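Protein disulfide-isomerase A4 (Rattus norvegicus, PDB 3EC3) catalyses the rearrangement of disulfide bonds in proteins, in the endoplasmic reticulum, the present fragment comprising its noncatalytic, thioredoxin-like b and b' domains. Local coordinates at residues 8-13 / 57-62; 132-137 / 200-205; 142-147 / 171-176. The protein carries 1 engineered substitution. All coordinates share one frame; numbering follows the deposited sequence.

Contact 1: 8-13 / 57-62; sequences SKEILT and FHHTFS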
ATOM      1  N   SER A   8     -12.460  15.382   5.239  1.00 23.34           N
ATOM      2  CA  SER A   8     -11.077  15.777   4.907  1.00 20.21           C
ATOM      3  C   SER A   8     -10.512  16.945   5.751  1.00 20.16           C
ATOM      4  O   SER A   8     -11.201  17.974   6.012  1.00 19.26           O
ATOM      5  CB  SER A   8     -10.963  16.066   3.396  1.00 18.96           C
ATOM      6  OG  SER A   8      -9.656  16.553   3.053  1.00 19.38           O
ATOM      7  N   LYS A   9      -9.255  16.808   6.188  1.00 18.07           N
ATOM      8  CA  LYS A   9      -8.658  17.828   7.044  1.00 17.61           C
ATOM      9  C   LYS A   9      -7.741  18.746   6.280  1.00 16.23           C
ATOM     10  O   LYS A   9      -6.967  18.292   5.433  1.00 15.62           O
ATOM     11  CB  LYS A   9      -7.903  17.122   8.231  1.00 18.94           C
ATOM     12  CG  LYS A   9      -7.695  17.996   9.419  1.00 20.93           C
ATOM     13  CD  LYS A   9      -7.341  17.156  10.683  1.00 19.31           C
ATOM     14  CE  LYS A   9      -7.393  18.034  11.886  1.00 22.19           C
ATOM     15  NZ  LYS A   9      -6.992  17.353  13.138  1.00 16.78           N
ATOM     16  N   GLU A  10      -7.775  20.055   6.562  1.00 15.75           N
ATOM     17  CA  GLU A  10      -6.915  20.971   5.797  1.00 15.60           C
ATOM     18  C   GLU A  10      -5.419  20.839   6.143  1.00 16.83           C
ATOM     19  O   GLU A  10      -5.039  20.671   7.322  1.00 17.03           O
ATOM     20  CB  GLU A  10      -7.363  22.455   5.930  1.00 15.59           C
ATOM     21  CG  GLU A  10      -6.696  23.391   4.903  1.00 14.76           C
ATOM     22  CD  GLU A  10      -7.192  24.871   5.002  1.00 16.42           C
ATOM     23  OE1 GLU A  10      -8.026  25.126   5.875  1.00 18.75           O
ATOM     24  OE2 GLU A  10      -6.719  25.747   4.247  1.00 15.56           O
ATOM     25  N   ILE A  11      -4.588  20.934   5.118  1.00 16.91           N
ATOM     26  CA  ILE A  11      -3.146  20.986   5.270  1.00 17.66           C
ATOM     27  C   ILE A  11      -2.810  22.451   5.146  1.00 18.05           C
ATOM     28  O   ILE A  11      -3.246  23.082   4.180  1.00 18.32           O
ATOM     29  CB  ILE A  11      -2.455  20.158   4.158  1.00 18.85           C
ATOM     30  CG1 ILE A  11      -2.628  18.661   4.546  1.00 23.62           C
ATOM     31  CG2 ILE A  11      -0.978  20.636   3.992  1.00 20.28           C
ATOM     32  CD1 ILE A  11      -1.720  17.644   3.849  1.00 23.89           C
ATOM     33  N   LEU A  12      -2.100  22.999   6.128  1.00 16.98           N
ATOM     34  CA  LEU A  12      -1.784  24.418   6.151  1.00 19.46           C
ATOM     35  C   LEU A  12      -0.387  24.683   5.576  1.00 20.14           C
ATOM     36  O   LEU A  12      -0.154  25.728   4.975  1.00 21.70           O
ATOM     37  CB  LEU A  12      -1.910  25.011   7.562  1.00 19.41           C
ATOM     38  CG  LEU A  12      -3.199  24.657   8.286  1.00 19.87           C
ATOM     39  CD1 LEU A  12      -3.098  25.102   9.746  1.00 22.17           C
ATOM     40  CD2 LEU A  12      -4.386  25.237   7.549  1.00 19.66           C
ATOM     41  N   THR A  13       0.558  23.771   5.775  1.00 17.42           N
ATOM     42  CA  THR A  13       1.929  24.079   5.414  1.00 16.53           C
ATOM     43  C   THR A  13       2.566  23.001   4.556  1.00 16.70           C
ATOM     44  O   THR A  13       2.136  21.826   4.522  1.00 15.37           O
ATOM     45  CB  THR A  13       2.817  24.255   6.660  1.00 16.41           C
ATOM     46  OG1 THR A  13       2.864  23.018   7.382  1.00 13.20           O
ATOM     47  CG2 THR A  13       2.317  25.396   7.571  1.00 17.07           C
ATOM     48  N   PHE A  57      -8.182  11.520   4.919  1.00 20.55           N
ATOM     49  CA  PHE A  57      -8.203  12.454   3.781  1.00 19.22           C
ATOM     50  C   PHE A  57      -7.719  13.860   4.154  1.00 18.96           C
ATOM     51  O   PHE A  57      -8.054  14.373   5.264  1.00 18.68           O
ATOM     52  CB  PHE A  57      -9.656  12.530   3.282  1.00 19.48           C
ATOM     53  CG  PHE A  57     -10.131  11.258   2.641  1.00 19.48           C
ATOM     54  CD1 PHE A  57     -10.661  10.228   3.416  1.00 19.01           C
ATOM     55  CD2 PHE A  57     -10.058  11.088   1.257  1.00 19.85           C
ATOM     56  CE1 PHE A  57     -11.104   9.042   2.822  1.00 19.56           C
ATOM     57  CE2 PHE A  57     -10.528   9.919   0.649  1.00 20.74           C
ATOM     58  CZ  PHE A  57     -11.038   8.878   1.450  1.00 18.70           C
ATOM     59  N   HIS A  58      -6.965  14.504   3.253  1.00 15.97           N
ATOM     60  CA  HIS A  58      -6.517  15.858   3.485  1.00 16.64           C
ATOM     61  C   HIS A  58      -6.870  16.684   2.255  1.00 17.60           C
ATOM     62  O   HIS A  58      -7.165  16.099   1.185  1.00 17.90           O
ATOM     63  CB  HIS A  58      -5.018  15.905   3.707  1.00 16.53           C
ATOM     64  CG  HIS A  58      -4.575  15.021   4.832  1.00 19.39           C
ATOM     65  ND1 HIS A  58      -4.454  15.474   6.124  1.00 20.99           N
ATOM     66  CD2 HIS A  58      -4.320  13.687   4.869  1.00 21.61           C
ATOM     67  CE1 HIS A  58      -4.086  14.465   6.910  1.00 22.38           C
ATOM     68  NE2 HIS A  58      -3.988  13.370   6.168  1.00 20.82           N
ATOM     69  N   HIS A  59      -6.828  18.001   2.423  1.00 16.72           N
ATOM     70  CA  HIS A  59      -7.049  18.913   1.279  1.00 18.01           C
ATOM     71  C   HIS A  59      -6.238  20.148   1.432  1.00 17.60           C
ATOM     72  O   HIS A  59      -5.802  20.476   2.519  1.00 19.55           O
ATOM     73  CB  HIS A  59      -8.539  19.266   1.107  1.00 16.87           C
ATOM     74  CG  HIS A  59      -9.120  20.021   2.257  1.00 17.36           C
ATOM     75  ND1 HIS A  59      -9.687  19.401   3.341  1.00 17.79           N
ATOM     76  CD2 HIS A  59      -9.238  21.352   2.482  1.00 15.80           C
ATOM     77  CE1 HIS A  59     -10.147  20.315   4.183  1.00 19.00           C
ATOM     78  NE2 HIS A  59      -9.898  21.513   3.677  1.00 17.25           N
ATOM     79  N   THR A  60      -5.981  20.829   0.323  1.00 16.86           N
ATOM     80  CA  THR A  60      -5.302  22.093   0.413  1.00 18.76           C
ATOM     81  C   THR A  60      -5.815  23.034  -0.668  1.00 18.08           C
ATOM     82  O   THR A  60      -6.224  22.584  -1.762  1.00 17.35           O
ATOM     83  CB  THR A  60      -3.745  21.902   0.308  1.00 19.91           C
ATOM     84  OG1 THR A  60      -3.111  23.156   0.547  1.00 24.00           O
ATOM     85  CG2 THR A  60      -3.334  21.404  -1.074  1.00 18.67           C
ATOM     86  N   PHE A  61      -5.799  24.320  -0.367  1.00 17.73           N
ATOM     87  CA  PHE A  61      -6.112  25.319  -1.372  1.00 19.54           C
ATOM     88  C   PHE A  61      -4.870  26.164  -1.698  1.00 21.90           C
ATOM     89  O   PHE A  61      -4.984  27.203  -2.345  1.00 23.00           O
ATOM     90  CB  PHE A  61      -7.238  26.234  -0.870  1.00 19.15           C
ATOM     91  CG  PHE A  61      -8.385  25.507  -0.268  1.00 16.13           C
ATOM     92  CD1 PHE A  61      -8.762  25.760   1.053  1.00 18.65           C
ATOM     93  CD2 PHE A  61      -9.086  24.555  -1.010  1.00 15.34           C
ATOM     94  CE1 PHE A  61      -9.844  25.084   1.639  1.00 17.22           C
ATOM     95  CE2 PHE A  61     -10.199  23.859  -0.441  1.00 16.69           C
ATOM     96  CZ  PHE A  61     -10.563  24.122   0.869  1.00 17.18           C
ATOM     97  N   SER A  62      -3.700  25.714  -1.243  1.00 23.34           N
ATOM     98  CA  SER A  62      -2.426  26.478  -1.332  1.00 24.47           C
ATOM     99  C   SER A  62      -1.770  26.342  -2.691  1.00 25.57           C
ATOM    100  O   SER A  62      -1.430  25.232  -3.090  1.00 23.74           O
ATOM    101  CB  SER A  62      -1.449  25.932  -0.287  1.00 25.44           C
ATOM    102  OG  SER A  62      -0.155  26.499  -0.411  1.00 26.91           O
TER
HETATM  103  O   HOH W   1      -4.024  17.744   7.672  1.00 25.07           O
HETATM  104  O   HOH W   2     -10.896  23.825   4.889  1.00 31.24           O
HETATM  105  O   HOH W   3      -5.221  25.443   2.263  1.00 33.64           O
HETATM  106  O   HOH W   4       0.947  26.307   2.145  1.00 52.81           O

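Contact 2: 132-137 / 200-205; sequences KRPLVV and LDESGK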
ATOM      1  N   LYS A 132      -7.817  -7.959  -0.412  1.00 23.81           N
ATOM      2  CA  LYS A 132      -7.854  -8.471  -1.784  1.00 24.73           C
ATOM      3  C   LYS A 132      -7.057  -9.770  -1.887  1.00 23.35           C
ATOM      4  O   LYS A 132      -6.036  -9.920  -1.225  1.00 23.29           O
ATOM      5  CB  LYS A 132      -7.369  -7.431  -2.807  1.00 25.35           C
ATOM      6  CG  LYS A 132      -7.773  -7.814  -4.252  1.00 28.57           C
ATOM      7  CD  LYS A 132      -7.603  -6.672  -5.252  1.00 27.91           C
ATOM      8  CE  LYS A 132      -8.153  -7.111  -6.628  1.00 31.52           C
ATOM      9  NZ  LYS A 132      -7.955  -6.019  -7.636  1.00 36.83           N
ATOM     10  N   ARG A 133      -7.536 -10.703  -2.709  1.00 22.09           N
ATOM     11  CA  ARG A 133      -6.854 -11.984  -2.959  1.00 21.43           C
ATOM     12  C   ARG A 133      -6.789 -12.247  -4.479  1.00 21.42           C
ATOM     13  O   ARG A 133      -7.662 -11.761  -5.246  1.00 21.34           O
ATOM     14  CB  ARG A 133      -7.578 -13.165  -2.270  1.00 22.08           C
ATOM     15  CG  ARG A 133      -7.813 -13.025  -0.796  1.00 21.15           C
ATOM     16  CD  ARG A 133      -6.620 -13.521  -0.001  1.00 22.48           C
ATOM     17  NE  ARG A 133      -6.786 -13.344   1.440  1.00 22.44           N
ATOM     18  CZ  ARG A 133      -6.596 -12.197   2.094  1.00 25.91           C
ATOM     19  NH1 ARG A 133      -6.231 -11.097   1.448  1.00 23.33           N
ATOM     20  NH2 ARG A 133      -6.751 -12.157   3.408  1.00 27.19           N
ATOM     21  N   PRO A 134      -5.772 -13.013  -4.924  1.00 20.09           N
ATOM     22  CA  PRO A 134      -4.662 -13.579  -4.120  1.00 19.92           C
ATOM     23  C   PRO A 134      -3.668 -12.551  -3.518  1.00 19.18           C
ATOM     24  O   PRO A 134      -3.396 -11.514  -4.123  1.00 20.37           O
ATOM     25  CB  PRO A 134      -3.921 -14.488  -5.110  1.00 18.99           C
ATOM     26  CG  PRO A 134      -4.916 -14.762  -6.219  1.00 19.82           C
ATOM     27  CD  PRO A 134      -5.698 -13.447  -6.326  1.00 20.69           C
ATOM     28  N   LEU A 135      -3.116 -12.880  -2.357  1.00 19.28           N
ATOM     29  CA  LEU A 135      -2.176 -12.012  -1.648  1.00 18.59           C
ATOM     30  C   LEU A 135      -0.887 -12.793  -1.387  1.00 19.22           C
ATOM     31  O   LEU A 135      -0.916 -13.893  -0.788  1.00 19.34           O
ATOM     32  CB  LEU A 135      -2.783 -11.541  -0.329  1.00 17.14           C
ATOM     33  CG  LEU A 135      -1.829 -10.894   0.682  1.00 16.23           C
ATOM     34  CD1 LEU A 135      -1.294  -9.540   0.181  1.00 15.34           C
ATOM     35  CD2 LEU A 135      -2.585 -10.728   2.006  1.00 12.85           C
ATOM     36  N   VAL A 136       0.232 -12.241  -1.850  1.00 18.29           N
ATOM     37  CA  VAL A 136       1.538 -12.869  -1.639  1.00 17.57           C
ATOM     38  C   VAL A 136       2.139 -12.174  -0.415  1.00 18.18           C
ATOM     39  O   VAL A 136       2.280 -10.974  -0.435  1.00 18.07           O
ATOM     40  CB  VAL A 136       2.455 -12.724  -2.880  1.00 16.88           C
ATOM     41  CG1 VAL A 136       3.864 -13.384  -2.624  1.00 18.45           C
ATOM     42  CG2 VAL A 136       1.791 -13.325  -4.129  1.00 17.30           C
ATOM     43  N   VAL A 137       2.441 -12.910   0.658  1.00 17.84           N
ATOM     44  CA  VAL A 137       3.040 -12.329   1.866  1.00 18.61           C
ATOM     45  C   VAL A 137       4.470 -12.793   2.089  1.00 18.32           C
ATOM     46  O   VAL A 137       4.734 -13.989   2.050  1.00 18.64           O
ATOM     47  CB  VAL A 137       2.235 -12.683   3.133  1.00 18.08           C
ATOM     48  CG1 VAL A 137       2.845 -11.897   4.371  1.00 19.70           C
ATOM     49  CG2 VAL A 137       0.736 -12.324   2.940  1.00 17.37           C
ATOM     50  N   LEU A 200      -2.011 -16.360   0.093  1.00 37.25           N
ATOM     51  CA  LEU A 200      -3.416 -16.569   0.458  1.00 38.76           C
ATOM     52  C   LEU A 200      -4.297 -16.453  -0.807  1.00 38.62           C
ATOM     53  O   LEU A 200      -4.254 -15.425  -1.496  1.00 38.26           O
ATOM     54  CB  LEU A 200      -3.865 -15.538   1.511  1.00 38.90           C
ATOM     55  CG  LEU A 200      -2.954 -15.077   2.664  1.00 40.06           C
ATOM     56  CD1 LEU A 200      -3.765 -14.389   3.761  1.00 38.58           C
ATOM     57  CD2 LEU A 200      -2.136 -16.229   3.245  1.00 43.11           C
ATOM     58  N   ASP A 201      -5.093 -17.485  -1.119  1.00 39.15           N
ATOM     59  CA  ASP A 201      -5.948 -17.413  -2.316  1.00 39.42           C
ATOM     60  C   ASP A 201      -7.388 -16.987  -2.053  1.00 39.90           C
ATOM     61  O   ASP A 201      -7.819 -16.840  -0.896  1.00 40.17           O
ATOM     62  CB  ASP A 201      -5.881 -18.681  -3.192  1.00 39.49           C
ATOM     63  CG  ASP A 201      -6.738 -19.815  -2.662  1.00 40.51           C
ATOM     64  OD1 ASP A 201      -7.406 -19.634  -1.614  1.00 42.25           O
ATOM     65  OD2 ASP A 201      -6.749 -20.897  -3.294  1.00 39.21           O
ATOM     66  N   GLU A 202      -8.130 -16.836  -3.150  1.00 40.33           N
ATOM     67  CA  GLU A 202      -9.467 -16.281  -3.157  1.00 40.70           C
ATOM     68  C   GLU A 202     -10.461 -17.208  -2.467  1.00 40.97           C
ATOM     69  O   GLU A 202     -11.540 -16.769  -2.081  1.00 41.10           O
ATOM     70  CB  GLU A 202      -9.896 -16.085  -4.600  1.00 41.35           C
ATOM     71  CG  GLU A 202     -10.271 -14.667  -4.954  1.00 43.81           C
ATOM     72  CD  GLU A 202      -9.748 -14.255  -6.326  1.00 45.17           C
ATOM     73  OE1 GLU A 202      -8.901 -14.975  -6.900  1.00 44.99           O
ATOM     74  OE2 GLU A 202     -10.188 -13.201  -6.826  1.00 47.44           O
ATOM     75  N   SER A 203     -10.097 -18.483  -2.316  1.00 40.85           N
ATOM     76  CA  SER A 203     -11.012 -19.493  -1.747  1.00 40.82           C
ATOM     77  C   SER A 203     -10.869 -19.680  -0.241  1.00 40.80           C
ATOM     78  O   SER A 203     -11.720 -20.297   0.404  1.00 40.65           O
ATOM     79  CB  SER A 203     -10.848 -20.851  -2.450  1.00 40.79           C
ATOM     80  OG  SER A 203     -10.918 -20.717  -3.852  1.00 39.73           O
ATOM     81  N   GLY A 204      -9.781 -19.170   0.313  1.00 40.65           N
ATOM     82  CA  GLY A 204      -9.530 -19.297   1.744  1.00 40.84           C
ATOM     83  C   GLY A 204      -8.413 -20.269   2.054  1.00 40.50           C
ATOM     84  O   GLY A 204      -8.133 -20.541   3.221  1.00 41.18           O
ATOM     85  N   LYS A 205      -7.782 -20.797   1.008  1.00 39.70           N
ATOM     86  CA  LYS A 205      -6.662 -21.716   1.158  1.00 38.97           C
ATOM     87  C   LYS A 205      -5.351 -20.919   1.252  1.00 38.84           C
ATOM     88  O   LYS A 205      -5.286 -19.775   0.802  1.00 37.31           O
ATOM     89  CB  LYS A 205      -6.635 -22.691  -0.011  1.00 39.64           C
ATOM     90  CG  LYS A 205      -8.011 -23.354  -0.257  1.00 38.92           C
ATOM     91  CD  LYS A 205      -7.928 -24.737  -0.878  1.00 41.86           C
ATOM     92  CE  LYS A 205      -9.329 -25.354  -0.953  1.00 41.02           C
ATOM     93  NZ  LYS A 205      -9.354 -26.850  -1.077  1.00 45.10           N
TER

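Contact 3: 142-147 / 171-176; sequences VDFSFD and FAIADE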
ATOM      1  N   VAL A 142      10.536  -6.881  10.252  1.00 20.02           N
ATOM      2  CA  VAL A 142      10.236  -5.625   9.517  1.00 19.35           C
ATOM      3  C   VAL A 142      10.420  -4.455  10.464  1.00 19.13           C
ATOM      4  O   VAL A 142       9.759  -4.397  11.488  1.00 19.35           O
ATOM      5  CB  VAL A 142       8.777  -5.646   8.925  1.00 20.52           C
ATOM      6  CG1 VAL A 142       8.408  -4.265   8.324  1.00 17.85           C
ATOM      7  CG2 VAL A 142       8.680  -6.737   7.847  1.00 19.84           C
ATOM      8  N   ASP A 143      11.348  -3.542  10.163  1.00 17.74           N
ATOM      9  CA  ASP A 143      11.654  -2.499  11.113  1.00 17.44           C
ATOM     10  C   ASP A 143      12.147  -1.290  10.314  1.00 16.77           C
ATOM     11  O   ASP A 143      13.243  -1.327   9.731  1.00 17.92           O
ATOM     12  CB  ASP A 143      12.693  -3.009  12.146  1.00 18.00           C
ATOM     13  CG  ASP A 143      13.024  -1.971  13.211  1.00 19.80           C
ATOM     14  OD1 ASP A 143      12.689  -0.786  12.999  1.00 18.44           O
ATOM     15  OD2 ASP A 143      13.600  -2.347  14.258  1.00 19.70           O
ATOM     16  N   PHE A 144      11.323  -0.230  10.269  1.00 16.30           N
ATOM     17  CA  PHE A 144      11.637   0.964   9.492  1.00 16.69           C
ATOM     18  C   PHE A 144      12.372   2.059  10.296  1.00 17.87           C
ATOM     19  O   PHE A 144      12.553   3.207   9.802  1.00 18.33           O
ATOM     20  CB  PHE A 144      10.347   1.538   8.855  1.00 18.11           C
ATOM     21  CG  PHE A 144       9.792   0.661   7.774  1.00 19.31           C
ATOM     22  CD1 PHE A 144       8.696  -0.169   8.025  1.00 20.66           C
ATOM     23  CD2 PHE A 144      10.355   0.700   6.492  1.00 16.84           C
ATOM     24  CE1 PHE A 144       8.196  -1.032   6.988  1.00 18.53           C
ATOM     25  CE2 PHE A 144       9.880  -0.152   5.459  1.00 20.36           C
ATOM     26  CZ  PHE A 144       8.761  -0.988   5.732  1.00 18.13           C
ATOM     27  N   SER A 145      12.796   1.736  11.522  1.00 17.37           N
ATOM     28  CA  SER A 145      13.542   2.703  12.320  1.00 17.43           C
ATOM     29  C   SER A 145      14.910   2.962  11.635  1.00 17.92           C
ATOM     30  O   SER A 145      15.382   2.140  10.825  1.00 16.82           O
ATOM     31  CB  SER A 145      13.748   2.166  13.769  1.00 19.62           C
ATOM     32  OG  SER A 145      14.695   1.060  13.750  1.00 17.37           O
ATOM     33  N   PHE A 146      15.556   4.069  12.000  1.00 17.14           N
ATOM     34  CA  PHE A 146      16.842   4.466  11.425  1.00 17.64           C
ATOM     35  C   PHE A 146      17.876   3.317  11.383  1.00 17.34           C
ATOM     36  O   PHE A 146      18.540   3.074  10.346  1.00 17.52           O
ATOM     37  CB  PHE A 146      17.393   5.660  12.233  1.00 16.69           C
ATOM     38  CG  PHE A 146      18.673   6.240  11.659  1.00 20.27           C
ATOM     39  CD1 PHE A 146      19.917   5.968  12.240  1.00 20.16           C
ATOM     40  CD2 PHE A 146      18.621   7.046  10.517  1.00 21.29           C
ATOM     41  CE1 PHE A 146      21.123   6.510  11.697  1.00 25.38           C
ATOM     42  CE2 PHE A 146      19.812   7.599   9.952  1.00 22.93           C
ATOM     43  CZ  PHE A 146      21.050   7.328  10.525  1.00 22.37           C
ATOM     44  N   ASP A 147      18.023   2.603  12.493  1.00 16.55           N
ATOM     45  CA  ASP A 147      19.062   1.564  12.573  1.00 15.60           C
ATOM     46  C   ASP A 147      18.765   0.298  11.771  1.00 16.60           C
ATOM     47  O   ASP A 147      19.714  -0.502  11.502  1.00 16.51           O
ATOM     48  CB  ASP A 147      19.393   1.171  14.055  1.00 13.74           C
ATOM     49  CG  ASP A 147      20.223   2.198  14.755  1.00 13.61           C
ATOM     50  OD1 ASP A 147      20.828   3.061  14.067  1.00 13.96           O
ATOM     51  OD2 ASP A 147      20.300   2.188  16.022  1.00 12.41           O
ATOM     52  N   PHE A 171       1.068  -7.919  -3.211  1.00 15.23           N
ATOM     53  CA  PHE A 171       2.256  -8.414  -2.479  1.00 15.57           C
ATOM     54  C   PHE A 171       2.408  -7.512  -1.266  1.00 16.83           C
ATOM     55  O   PHE A 171       2.093  -6.298  -1.330  1.00 16.52           O
ATOM     56  CB  PHE A 171       3.512  -8.282  -3.315  1.00 14.04           C
ATOM     57  CG  PHE A 171       3.627  -9.257  -4.494  1.00 17.68           C
ATOM     58  CD1 PHE A 171       2.816  -9.163  -5.607  1.00 16.79           C
ATOM     59  CD2 PHE A 171       4.622 -10.239  -4.485  1.00 16.27           C
ATOM     60  CE1 PHE A 171       2.962 -10.046  -6.693  1.00 16.39           C
ATOM     61  CE2 PHE A 171       4.776 -11.138  -5.569  1.00 13.90           C
ATOM     62  CZ  PHE A 171       3.944 -11.042  -6.667  1.00 14.38           C
ATOM     63  N   ALA A 172       2.855  -8.093  -0.158  1.00 16.81           N
ATOM     64  CA  ALA A 172       3.110  -7.301   1.052  1.00 16.82           C
ATOM     65  C   ALA A 172       4.240  -7.946   1.823  1.00 18.13           C
ATOM     66  O   ALA A 172       4.440  -9.190   1.736  1.00 19.24           O
ATOM     67  CB  ALA A 172       1.852  -7.236   1.919  1.00 16.81           C
ATOM     68  N   ILE A 173       4.975  -7.144   2.591  1.00 16.72           N
ATOM     69  CA  ILE A 173       5.904  -7.734   3.557  1.00 16.51           C
ATOM     70  C   ILE A 173       5.159  -7.734   4.905  1.00 16.21           C
ATOM     71  O   ILE A 173       4.254  -6.909   5.134  1.00 15.99           O
ATOM     72  CB  ILE A 173       7.231  -6.917   3.646  1.00 16.42           C
ATOM     73  CG1 ILE A 173       6.944  -5.510   4.190  1.00 18.18           C
ATOM     74  CG2 ILE A 173       8.002  -6.967   2.263  1.00 16.02           C
ATOM     75  CD1 ILE A 173       8.235  -4.719   4.520  1.00 16.70           C
ATOM     76  N   ALA A 174       5.517  -8.657   5.789  1.00 17.65           N
ATOM     77  CA  ALA A 174       4.824  -8.812   7.064  1.00 18.74           C
ATOM     78  C   ALA A 174       5.861  -9.164   8.128  1.00 20.45           C
ATOM     79  O   ALA A 174       6.831  -9.882   7.847  1.00 18.61           O
ATOM     80  CB  ALA A 174       3.752  -9.905   6.982  1.00 18.84           C
ATOM     81  N   ASP A 175       5.684  -8.616   9.332  1.00 20.80           N
ATOM     82  CA  ASP A 175       6.629  -8.926  10.397  1.00 23.59           C
ATOM     83  C   ASP A 175       6.387 -10.348  10.927  1.00 24.44           C
ATOM     84  O   ASP A 175       5.252 -10.721  11.200  1.00 24.22           O
ATOM     85  CB  ASP A 175       6.551  -7.915  11.538  1.00 22.56           C
ATOM     86  CG  ASP A 175       7.557  -8.217  12.614  1.00 22.78           C
ATOM     87  OD1 ASP A 175       7.159  -8.718  13.673  1.00 23.47           O
ATOM     88  OD2 ASP A 175       8.761  -8.078  12.360  1.00 19.77           O
ATOM     89  N   GLU A 176       7.454 -11.130  11.070  1.00 28.16           N
ATOM     90  CA  GLU A 176       7.300 -12.575  11.425  1.00 30.87           C
ATOM     91  C   GLU A 176       6.756 -12.812  12.834  1.00 31.86           C
ATOM     92  O   GLU A 176       6.085 -13.833  13.074  1.00 32.82           O
ATOM     93  CB  GLU A 176       8.603 -13.357  11.216  1.00 30.48           C
ATOM     94  CG  GLU A 176       9.789 -12.778  11.946  1.00 33.11           C
ATOM     95  CD  GLU A 176      11.117 -13.419  11.550  1.00 34.51           C
ATOM     96  OE1 GLU A 176      11.120 -14.416  10.796  1.00 38.39           O
ATOM     97  OE2 GLU A 176      12.168 -12.937  12.029  1.00 40.20           O
TER

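Contact 1: 8-13 / 57-62
Parallel pairing of Lys9 with His58 and of Glu10 with His59 adds the short edge strand 9-10 to strand 57-60 in the mixed sheet of the first thioredoxin-like domain. Three backbone bonds make the ladder: Lys9 N to Phe57 O (2.9 Å), His59 N to Lys9 O (3.0 Å) and Ile11 N to His59 O (2.9 Å). On the face carrying Lys9 and His58, His58 ND1 and Glu10 O share a water. Ile11 CG1 and CD1 lie against the root of the His58 side chain, CD1 of Ile11 being 3.7 Å from His58 CB, and the isoleucine goes on to pack on helix 14-23. The opposite face belongs to His59: chi1 of 64° sets its CG between the backbone N and the carbonyl carbon, and the ring ends close to residues 8-10. Glu10 CA sits above one face, offset toward the rim, and Ser8 OG hydrogen-bonds His59 ND1 at the ring edge (2.9 Å). A water 2.8 Å from His59 NE2 links weakly to Glu10 OE1. With both ring nitrogens engaged, rotation of His59 is restricted, and Glu10 OE1, 4.6 Å from His59 NE2, might modestly favour protonation of that ring.

Contact 2: 132-137 / 200-205
Antiparallel sheet pairing between Leu135 and Leu200, flanked by the side chain of Arg133, joins the start of central strand 135-140 to the end of strand 196-200 in the second thioredoxin-like domain. Leu135 and Leu200 form a hydrogen-bonded pair: Leu135 N to Leu200 O is 2.9 Å and Leu200 N to Leu135 O is 2.8 Å. Before the strand, Pro134 follows a cis peptide bond and brings its CA to 3.2 Å from Leu200 O in a CA-H...O contact. After Leu200 the chain enters a type I turn, Asp201 to Gly204, on the way to strand 206-208. Asp201 OD1 accepts from Ser203 N (3.0 Å) in an Asx turn and also from Lys205 N (2.9 Å), which comes from the opposite face of the carboxylate. Arg133 bends at chi2 (-87°), which brings CD to 3.4 Å from Leu200 O, and its NH1 donates to the carbonyls of Lys132 and Tyr130. An alanine here would probably remove the cover of the guanidinium from Leu200 CD1 and leave the carbonyls of Lys132 and Tyr130 without this donor. Leu200 CD1 lies over one face of the guanidinium, 3.7 Å from Arg133 NH2.

Contact 3: 142-147 / 171-176
Val142 and Asp175 supply the polar part of the contact. The backbone N-H of Val142 points almost straight at Asp175 OD2 (3.0 Å, N-H...O angle 167°) and uses the anti lone pair of that oxygen, the one turned away from OD1. The second oxygen of Asp175, OD1, accepts from the backbone N of Asp178, so that the carboxylate connects the loop of residues 142-147 with the turn after strand 170-175. Within the loop, Asp143 OD1 closes an Asx turn: Ser145 N meets it nearly along its C-O axis at 2.9 Å, and Ser145 OG donates to it from the same face of the carboxylate plane at 2.8 Å.

The two segments belong to the beta-alpha-beta crossover of the second thioredoxin-like domain, in which strand 135-140 leads through helix 149-163 to the parallel strand 170-175. In catalytic thioredoxin domains the corresponding loop runs into the CXXC motif; here residues 142-147 contain no cysteine.

Two apolar groups meet at Ile173 CD1. Val142 crosses Ile173 obliquely, with Val142 CG1 3.8 Å from that methyl. Phe144 meets Ile173 tip to tip, Phe144 CZ lying 4.0 Å from Ile173 CD1, and its side chain also touches Thr152 and Gln153 of helix 149-163 and Lys83 in a loop of the first domain. Separately, the other methyl of Val142, CG2, packs against a backbone carbonyl, 3.6 Å from Ala174 O.

From the N terminus, contact 1 closes first: helix 14-23, strand 28-32 and helix 39-51 lie between its segments, and the edge strand is tied to the sheet of the first domain. It is complete before contact 2 opens, the nearest atoms of the two being about 17 Å apart. Contact 2 spans the longer loop, from the start of strand 135-140 to the end of strand 196-200. Contact 3 falls wholly within that span, enclosing helix 149-163. Contacts 2 and 3 meet in the second sheet, where strands 135-140 and 170-175 are neighbours: Val136 O probably accepts from Ala172 N, and Val137 packs on Ala174.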